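Local coordinates for protein DNA polymerase III, beta subunit (Thermotoga maritima, PDB 1VPK) that probably confers DNA tethering and processivity on DNA polymerases and other proteins, as a ring-shaped head-to-tail homodimer around the duplex, at residues A[27-32]-A[54-59]; A[63-68]-A[241-246]. All coordinates share one frame; numbering follows the deposited sequence.

Contact 1: A[27-32]-A[54-59]; sequences TIASKA and FYICAT
Thr-27 O, two residues before the Ala-29 that meets Ala-58 across the contact, is gripped by three donors. Ser-30 OG bonds to it at 2.7 Å, tilted 27° from the carbonyl plane, and Ser-30 N approaches from the same face; Asn-215 ND2, in helix 207-218, supplies the third bond. Ser-30 and Asn-215 together fix this carbonyl and link segment 27-32 to helix 207-218. Ala-29 O accepts from Ala-32 N and also rests against Ala-58 CB, 3.4 Å away. Three methyls make the neighbouring apolar patch, with Ala-58 CB lying 4.1 Å from Ala-32 CB and 4.3 Å from Ala-29 CB. This is helix-on-sheet packing within the N-terminal domain of this ring-forming DNA polymerase III beta subunit; with only methyls between them, the segment 27-32 backbone comes close to the strand. Ile-56 borders the patch: its chi1 of -68° leaves CG2 anti to the backbone N, and this branch meets Ala-29 CB at 4.4 Å. Leu-22 and Ile-26 of the same helix also touch this isoleucine. Beyond the alanines, Ala-32 O comes within 3.1 Å of the carbonyl carbon C of Thr-59, whose hydroxyl is engaged by Thr-63 O and Leu-61 N.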
loop_
_atom_site.group_PDB
_atom_site.type_symbol
_atom_site.label_atom_id
_atom_site.label_comp_id
_atom_site.label_asym_id
_atom_site.label_seq_id
_atom_site.Cartn_x
_atom_site.Cartn_y
_atom_site.Cartn_z
ATOM N N THR A 27 -2.894 -18.643 -11.720
ATOM C CA THR A 27 -2.914 -18.095 -10.374
ATOM C C THR A 27 -2.732 -19.179 -9.337
ATOM O O THR A 27 -1.951 -19.027 -8.383
ATOM C CB THR A 27 -4.255 -17.343 -10.124
ATOM O OG1 THR A 27 -4.334 -16.262 -11.050
ATOM C CG2 THR A 27 -4.330 -16.752 -8.757
ATOM N N ILE A 28 -3.443 -20.277 -9.524
ATOM C CA ILE A 28 -3.374 -21.376 -8.585
ATOM C C ILE A 28 -1.993 -21.990 -8.463
ATOM O O ILE A 28 -1.555 -22.323 -7.355
ATOM C CB ILE A 28 -4.385 -22.476 -8.943
ATOM C CG1 ILE A 28 -5.746 -21.967 -8.570
ATOM C CG2 ILE A 28 -4.070 -23.808 -8.174
ATOM C CD1 ILE A 28 -6.911 -22.758 -9.124
ATOM N N ALA A 29 -1.337 -22.184 -9.597
ATOM C CA ALA A 29 0.026 -22.714 -9.651
ATOM C C ALA A 29 1.127 -21.772 -9.209
ATOM O O ALA A 29 2.216 -22.239 -8.850
ATOM C CB ALA A 29 0.324 -23.221 -11.069
ATOM N N SER A 30 0.848 -20.471 -9.194
ATOM C CA SER A 30 1.870 -19.455 -9.112
ATOM C C SER A 30 2.705 -19.469 -7.844
ATOM O O SER A 30 3.853 -19.107 -7.912
ATOM C CB SER A 30 1.297 -18.043 -9.315
ATOM O OG SER A 30 0.390 -17.760 -8.303
ATOM N N LYS A 31 2.149 -19.910 -6.710
ATOM C CA LYS A 31 2.903 -19.820 -5.473
ATOM C C LYS A 31 3.797 -21.058 -5.211
ATOM O O LYS A 31 4.452 -21.168 -4.170
ATOM C CB LYS A 31 1.992 -19.476 -4.291
ATOM C CG LYS A 31 1.411 -18.055 -4.380
ATOM C CD LYS A 31 1.092 -17.524 -3.012
ATOM C CE LYS A 31 0.750 -16.008 -2.944
ATOM N NZ LYS A 31 0.725 -15.642 -1.434
ATOM N N ALA A 32 3.842 -21.965 -6.164
ATOM C CA ALA A 32 4.764 -23.093 -6.151
ATOM C C ALA A 32 6.032 -22.764 -6.992
ATOM O O ALA A 32 6.970 -23.545 -7.030
ATOM C CB ALA A 32 4.102 -24.307 -6.666
ATOM N N PHE A 54 -4.098 -30.430 -21.577
ATOM C CA PHE A 54 -3.268 -29.255 -21.406
ATOM C C PHE A 54 -3.071 -29.123 -19.900
ATOM O O PHE A 54 -4.058 -29.014 -19.135
ATOM C CB PHE A 54 -3.950 -28.020 -22.042
ATOM C CG PHE A 54 -3.258 -26.689 -21.771
ATOM C CD1 PHE A 54 -1.852 -26.578 -21.562
ATOM C CD2 PHE A 54 -3.996 -25.531 -21.763
ATOM C CE1 PHE A 54 -1.266 -25.325 -21.297
ATOM C CE2 PHE A 54 -3.402 -24.298 -21.526
ATOM C CZ PHE A 54 -2.035 -24.213 -21.265
ATOM N N TYR A 55 -1.820 -29.246 -19.468
ATOM C CA TYR A 55 -1.422 -29.051 -18.054
ATOM C C TYR A 55 -0.494 -27.825 -17.917
ATOM O O TYR A 55 0.396 -27.565 -18.783
ATOM C CB TYR A 55 -0.627 -30.252 -17.533
ATOM C CG TYR A 55 -1.301 -31.560 -17.732
ATOM C CD1 TYR A 55 -2.307 -31.959 -16.891
ATOM C CD2 TYR A 55 -0.931 -32.405 -18.767
ATOM C CE1 TYR A 55 -2.944 -33.153 -17.082
ATOM C CE2 TYR A 55 -1.560 -33.611 -18.947
ATOM C CZ TYR A 55 -2.569 -33.964 -18.106
ATOM O OH TYR A 55 -3.207 -35.158 -18.260
ATOM N N ILE A 56 -0.716 -27.089 -16.838
ATOM C CA ILE A 56 0.213 -26.055 -16.373
ATOM C C ILE A 56 0.788 -26.523 -15.015
ATOM O O ILE A 56 0.008 -26.888 -14.102
ATOM C CB ILE A 56 -0.509 -24.747 -16.185
ATOM C CG1 ILE A 56 -0.943 -24.203 -17.572
ATOM C CG2 ILE A 56 0.352 -23.743 -15.434
ATOM C CD1 ILE A 56 -1.954 -23.034 -17.496
ATOM N N CYS A 57 2.126 -26.541 -14.909
ATOM C CA CYS A 57 2.812 -26.963 -13.667
ATOM C C CYS A 57 3.780 -25.907 -13.122
ATOM O O CYS A 57 4.305 -25.055 -13.867
ATOM C CB CYS A 57 3.579 -28.248 -13.886
ATOM S SG CYS A 57 2.588 -29.614 -14.551
ATOM N N ALA A 58 4.030 -25.987 -11.828
ATOM C CA ALA A 58 5.085 -25.169 -11.205
ATOM C C ALA A 58 5.654 -25.985 -10.056
ATOM O O ALA A 58 4.922 -26.756 -9.401
ATOM C CB ALA A 58 4.507 -23.934 -10.687
ATOM N N THR A 59 6.952 -25.847 -9.825
ATOM C CA THR A 59 7.568 -26.440 -8.662
ATOM C C THR A 59 8.807 -25.656 -8.269
ATOM O O THR A 59 9.479 -25.061 -9.118
ATOM C CB THR A 59 7.946 -27.904 -8.922
ATOM O OG1 THR A 59 8.355 -28.518 -7.691
ATOM C CG2 THR A 59 9.126 -28.042 -9.935
#

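Contact 2: A[63-68]-A[241-246]; sequences TGVKAT and VETVMR
Gly-64 and Val-244 form a hydrogen-bonded pair in the antiparallel seam where the N-terminal and central domains of this ring-forming subunit share one continuous beta sheet. Backbone bonds carry the seam: Gly-64 N gives to Val-244 O at 2.9 Å, the reverse bond closes the pair, and Lys-66 and Glu-242 exchange a second pair of bonds. All four are nearly straight, the N-H...O angles lying between 166° and 169°. CA-H...O contacts fill the intervals, as where Thr-243 CA lies 3.3 Å from Gly-64 O. Side-chain packing occupies the face covered by helices 19-29 and 207-218. There Val-65 CG1, anti to its backbone N (chi1 177°), makes an apolar contact with Val-241 CG1 at 3.7 Å, the two side chains crossing obliquely. Thr-243 lies beside Val-65, pointing the same way, with OG1 3.8 Å from Val-65 CG2 and CG2 4.1 Å from Thr-63 CG2. An alanine here would probably open a gap beside both Val-65 CG2 and Thr-63 CG2. Polar ends on the other face turn outside the pair: Glu-242 OE1 bonds Ser-237 OG, and Lys-66 makes a cation-pi contact with Tyr-55. Back on the helix-covered face, Met-245 CG sits 3.7 Å from Thr-63 CG2.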
loop_
_atom_site.group_PDB
_atom_site.type_symbol
_atom_site.label_atom_id
_atom_site.label_comp_id
_atom_site.label_asym_id
_atom_site.label_seq_id
_atom_site.Cartn_x
_atom_site.Cartn_y
_atom_site.Cartn_z
ATOM N N THR A 63 7.528 -28.011 -3.168
ATOM C CA THR A 63 6.104 -28.015 -3.537
ATOM C C THR A 63 5.989 -28.155 -5.083
ATOM O O THR A 63 6.751 -27.517 -5.817
ATOM C CB THR A 63 5.399 -26.687 -3.078
ATOM O OG1 THR A 63 5.638 -26.409 -1.695
ATOM C CG2 THR A 63 3.853 -26.719 -3.369
ATOM N N GLY A 64 5.078 -28.983 -5.564
ATOM C CA GLY A 64 4.776 -29.133 -6.984
ATOM C C GLY A 64 3.286 -29.073 -7.210
ATOM O O GLY A 64 2.477 -29.602 -6.390
ATOM N N VAL A 65 2.883 -28.402 -8.284
ATOM C CA VAL A 65 1.478 -28.259 -8.619
ATOM C C VAL A 65 1.311 -28.665 -10.053
ATOM O O VAL A 65 2.075 -28.198 -10.906
ATOM C CB VAL A 65 1.021 -26.822 -8.542
ATOM C CG1 VAL A 65 -0.481 -26.713 -8.994
ATOM C CG2 VAL A 65 1.177 -26.284 -7.163
ATOM N N LYS A 66 0.339 -29.533 -10.317
ATOM C CA LYS A 66 -0.023 -29.944 -11.673
ATOM C C LYS A 66 -1.515 -29.609 -11.816
ATOM O O LYS A 66 -2.369 -30.233 -11.169
ATOM C CB LYS A 66 0.221 -31.441 -11.857
ATOM C CG LYS A 66 0.028 -31.938 -13.291
ATOM C CD LYS A 66 0.249 -33.446 -13.438
ATOM C CE LYS A 66 0.268 -33.824 -14.895
ATOM N NZ LYS A 66 0.551 -35.285 -15.159
ATOM N N ALA A 67 -1.796 -28.581 -12.621
ATOM C CA ALA A 67 -3.131 -28.090 -12.873
ATOM C C ALA A 67 -3.590 -28.533 -14.260
ATOM O O ALA A 67 -2.925 -28.264 -15.304
ATOM C CB ALA A 67 -3.112 -26.582 -12.769
ATOM N N THR A 68 -4.725 -29.226 -14.295
ATOM C CA THR A 68 -5.344 -29.595 -15.559
ATOM C C THR A 68 -6.219 -28.407 -16.028
ATOM O O THR A 68 -7.058 -27.907 -15.273
ATOM C CB THR A 68 -6.094 -30.897 -15.400
ATOM O OG1 THR A 68 -5.149 -31.906 -15.011
ATOM C CG2 THR A 68 -6.752 -31.339 -16.697
ATOM N N VAL A 241 -6.633 -29.920 -9.870
ATOM C CA VAL A 241 -5.361 -29.443 -9.349
ATOM C C VAL A 241 -4.784 -30.413 -8.329
ATOM O O VAL A 241 -5.381 -30.682 -7.280
ATOM C CB VAL A 241 -5.461 -27.989 -8.755
ATOM C CG1 VAL A 241 -4.065 -27.438 -8.415
ATOM C CG2 VAL A 241 -6.098 -27.065 -9.752
ATOM N N GLU A 242 -3.604 -30.953 -8.652
ATOM C CA GLU A 242 -2.829 -31.760 -7.703
ATOM C C GLU A 242 -1.674 -30.953 -7.175
ATOM O O GLU A 242 -0.807 -30.486 -7.939
ATOM C CB GLU A 242 -2.285 -33.009 -8.361
ATOM C CG GLU A 242 -3.365 -34.008 -8.729
ATOM C CD GLU A 242 -3.902 -34.800 -7.522
ATOM O OE1 GLU A 242 -3.142 -35.054 -6.538
ATOM O OE2 GLU A 242 -5.094 -35.185 -7.584
ATOM N N THR A 243 -1.652 -30.794 -5.852
ATOM C CA THR A 243 -0.546 -30.156 -5.176
ATOM C C THR A 243 0.115 -31.187 -4.275
ATOM O O THR A 243 -0.569 -31.829 -3.506
ATOM C CB THR A 243 -1.039 -28.942 -4.360
ATOM O OG1 THR A 243 -1.629 -27.983 -5.255
ATOM C CG2 THR A 243 0.087 -28.277 -3.614
ATOM N N VAL A 244 1.444 -31.304 -4.358
ATOM C CA VAL A 244 2.195 -32.260 -3.571
ATOM C C VAL A 244 3.332 -31.529 -2.914
ATOM O O VAL A 244 4.007 -30.693 -3.532
ATOM C CB VAL A 244 2.693 -33.497 -4.378
ATOM C CG1 VAL A 244 3.758 -33.093 -5.437
ATOM C CG2 VAL A 244 3.266 -34.537 -3.448
ATOM N N MET A 245 3.512 -31.792 -1.634
ATOM C CA MET A 245 4.509 -31.073 -0.846
ATOM C C MET A 245 5.337 -32.051 -0.067
ATOM O O MET A 245 4.775 -32.914 0.609
ATOM C CB MET A 245 3.805 -30.148 0.124
ATOM C CG MET A 245 3.096 -29.040 -0.525
ATOM S SD MET A 245 1.648 -28.425 0.342
ATOM C CE MET A 245 0.544 -29.866 0.303
ATOM N N ARG A 246 6.663 -31.925 -0.118
ATOM C CA ARG A 246 7.520 -32.740 0.761
ATOM C C ARG A 246 7.461 -32.199 2.155
ATOM O O ARG A 246 7.589 -31.009 2.384
ATOM C CB ARG A 246 8.981 -32.789 0.316
ATOM C CG ARG A 246 9.171 -33.478 -1.077
ATOM C CD ARG A 246 10.599 -33.297 -1.632
ATOM N NE ARG A 246 11.646 -33.724 -0.685
ATOM C CZ ARG A 246 12.089 -34.979 -0.553
ATOM N NH1 ARG A 246 11.574 -35.966 -1.287
ATOM N NH2 ARG A 246 13.053 -35.257 0.319
#

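Overall arrangement
From the N terminus, the chain runs through helix 19-29 into segment 27-32, makes strand 44-50 and returns along 54-59, where contact 1 closes a short loop inside the N-terminal domain. Strand 63-68 follows at once, bonding beside 53-59 through Ala-58 O to Val-65 N. A much longer excursion through the rest of the N-terminal domain and most of the central one then ends when 241-246 docks on the other edge of strand 63-68, closing contact 2. The loops are in series, neither nested nor crossed, with contact centres about 8 Å apart. Contact 1 ties helix to sheet, contact 2 ties domain to domain, and Val-65 touches Ala-29 and Ala-32 as well as its partners in 241-246.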